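Local coordinates for major capsid protein P2 (Pseudoalteromonas phage pm2, PDB 2VVF) that forms the protein shell of a lipid-containing marine bacteriophage as a homotrimeric double jelly-roll major capsid protein, at residues 29-34 and 132-137. Residues are numbered along the deposited sequence; the frame is centred on the assembly and turned at random.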
loop_
_atom_site.group_PDB
_atom_site.type_symbol
_atom_site.label_atom_id
_atom_site.label_comp_id
_atom_site.label_asym_id
_atom_site.label_seq_id
_atom_site.Cartn_x
_atom_site.Cartn_y
_atom_site.Cartn_z
ATOM N N TYR A 29 -12.484 19.266 -7.817
ATOM C CA TYR A 29 -12.866 17.938 -8.282
ATOM C C TYR A 29 -11.690 16.981 -8.135
ATOM O O TYR A 29 -10.704 17.077 -8.867
ATOM C CB TYR A 29 -13.312 17.987 -9.747
ATOM C CG TYR A 29 -14.603 18.737 -9.971
ATOM C CD1 TYR A 29 -15.830 18.089 -9.893
ATOM C CD2 TYR A 29 -14.597 20.096 -10.257
ATOM C CE1 TYR A 29 -17.014 18.775 -10.093
ATOM C CE2 TYR A 29 -15.776 20.790 -10.463
ATOM C CZ TYR A 29 -16.981 20.124 -10.378
ATOM O OH TYR A 29 -18.157 20.810 -10.579
ATOM N N GLU A 30 -11.797 16.061 -7.185
ATOM C CA GLU A 30 -10.742 15.084 -6.953
ATOM C C GLU A 30 -10.878 13.912 -7.919
ATOM O O GLU A 30 -9.890 13.445 -8.491
ATOM C CB GLU A 30 -10.796 14.582 -5.511
ATOM C CG GLU A 30 -10.884 15.690 -4.478
ATOM C CD GLU A 30 -10.589 15.201 -3.075
ATOM O OE1 GLU A 30 -10.716 13.983 -2.831
ATOM O OE2 GLU A 30 -10.233 16.033 -2.216
ATOM N N VAL A 31 -12.110 13.445 -8.096
ATOM C CA VAL A 31 -12.394 12.334 -8.997
ATOM C C VAL A 31 -13.759 12.501 -9.651
ATOM O O VAL A 31 -14.700 12.999 -9.032
ATOM C CB VAL A 31 -12.308 10.971 -8.278
ATOM C CG1 VAL A 31 -12.424 9.836 -9.281
ATOM C CG2 VAL A 31 -11.016 10.859 -7.483
ATOM N N ILE A 32 -13.857 12.072 -10.905
ATOM C CA ILE A 32 -15.110 12.128 -11.644
ATOM C C ILE A 32 -15.406 10.743 -12.213
ATOM O O ILE A 32 -14.678 10.244 -13.073
ATOM C CB ILE A 32 -15.081 13.209 -12.745
ATOM C CG1 ILE A 32 -15.241 14.600 -12.125
ATOM C CG2 ILE A 32 -16.173 12.947 -13.775
ATOM C CD1 ILE A 32 -14.858 15.733 -13.052
ATOM N N ASP A 33 -16.458 10.112 -11.700
ATOM C CA ASP A 33 -16.841 8.776 -12.142
ATOM C C ASP A 33 -17.848 8.832 -13.283
ATOM O O ASP A 33 -18.983 9.269 -13.103
ATOM C CB ASP A 33 -17.398 7.961 -10.972
ATOM C CG ASP A 33 -16.482 7.975 -9.761
ATOM O OD1 ASP A 33 -15.258 7.793 -9.935
ATOM O OD2 ASP A 33 -16.982 8.173 -8.635
ATOM N N LEU A 34 -17.426 8.384 -14.461
ATOM C CA LEU A 34 -18.291 8.391 -15.633
ATOM C C LEU A 34 -18.853 7.007 -15.934
ATOM O O LEU A 34 -18.114 6.088 -16.283
ATOM C CB LEU A 34 -17.544 8.936 -16.854
ATOM C CG LEU A 34 -18.310 8.917 -18.180
ATOM C CD1 LEU A 34 -19.474 9.895 -18.145
ATOM C CD2 LEU A 34 -17.379 9.224 -19.345
ATOM N N ILE A 132 -20.676 11.249 -11.737
ATOM C CA ILE A 132 -20.721 11.519 -10.308
ATOM C C ILE A 132 -19.419 12.222 -9.940
ATOM O O ILE A 132 -18.357 11.879 -10.456
ATOM C CB ILE A 132 -20.904 10.223 -9.493
ATOM C CG1 ILE A 132 -22.364 9.767 -9.531
ATOM C CG2 ILE A 132 -20.438 10.425 -8.055
ATOM C CD1 ILE A 132 -22.588 8.382 -8.959
ATOM N N ALA A 133 -19.503 13.217 -9.066
ATOM C CA ALA A 133 -18.317 13.967 -8.675
ATOM C C ALA A 133 -17.947 13.832 -7.203
ATOM O O ALA A 133 -18.784 14.000 -6.316
ATOM C CB ALA A 133 -18.468 15.433 -9.050
ATOM N N GLN A 134 -16.674 13.542 -6.956
ATOM C CA GLN A 134 -16.146 13.469 -5.601
ATOM C C GLN A 134 -15.389 14.779 -5.417
ATOM O O GLN A 134 -14.270 14.935 -5.909
ATOM C CB GLN A 134 -15.189 12.284 -5.454
ATOM C CG GLN A 134 -15.788 10.946 -5.847
ATOM C CD GLN A 134 -14.832 9.799 -5.605
ATOM O OE1 GLN A 134 -14.021 9.839 -4.683
ATOM N NE2 GLN A 134 -14.917 8.771 -6.442
ATOM N N LYS A 135 -16.034 15.745 -4.774
ATOM C CA LYS A 135 -15.446 17.065 -4.615
ATOM C C LYS A 135 -14.964 17.396 -3.210
ATOM O O LYS A 135 -15.248 16.682 -2.248
ATOM C CB LYS A 135 -16.418 18.143 -5.101
ATOM C CG LYS A 135 -17.320 17.705 -6.246
ATOM C CD LYS A 135 -18.486 18.661 -6.426
ATOM C CE LYS A 135 -18.020 20.107 -6.401
ATOM N NZ LYS A 135 -19.152 21.063 -6.558
ATOM N N SER A 136 -14.235 18.501 -3.112
ATOM C CA SER A 136 -13.712 18.994 -1.848
ATOM C C SER A 136 -13.659 20.517 -1.934
ATOM O O SER A 136 -13.999 21.092 -2.968
ATOM C CB SER A 136 -12.316 18.421 -1.582
ATOM O OG SER A 136 -11.353 18.964 -2.470
ATOM N N VAL A 137 -13.236 21.167 -0.855
ATOM C CA VAL A 137 -13.162 22.624 -0.826
ATOM C C VAL A 137 -12.452 23.211 -2.046
ATOM O O VAL A 137 -11.489 22.637 -2.559
ATOM C CB VAL A 137 -12.579 23.150 0.499
ATOM C CG1 VAL A 137 -11.064 23.128 0.462
ATOM C CG2 VAL A 137 -13.096 24.552 0.787
#
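Gln-134 on strand 132-136 lies across from Val-31 on the antiparallel strand 31-34, and its side chain runs the same way as the valine's. CB sits 3.7 Å from Val-31 O. From CG, beside the backbone N, the chain stays extended (chi2 -177°), and CD packs against Val-31 CB at 3.9 Å. At the tip, NE2 donates to the syn lone pair of Asp-33 OD2 (3.1 Å), which lies almost in the amide plane though the carboxylate and amide planes are 54° apart; Asp-33 OD1 is hydrogen-bonded to Ser-82 OG. Glutamine suits this buried subunit interface because a neutral amide offers both donor and acceptor: OE1 is hydrogen-bonded to Tyr-210 OH and NE2 also to Gln-209 OE1, both of the second subunit. In the backbone, Gln-134 O takes Glu-30 N at 3.0 Å and, weakly, Val-31 N: a classic beta bulge that shifts the register by one. Past it, Tyr-29 lies alongside Lys-135 and turns its ring edge to Ala-133 CB (CE1 at 3.8 Å), where a small methyl fits; its hydroxyl bonds to Pro-24 O. The pair belongs to a sheet of the N-terminal jelly roll, with strand 3-6 beside 128-136, strand 80-84 beside 28-37, and strand 18-23 of the other sheet packing on Tyr-29 and Ile-32.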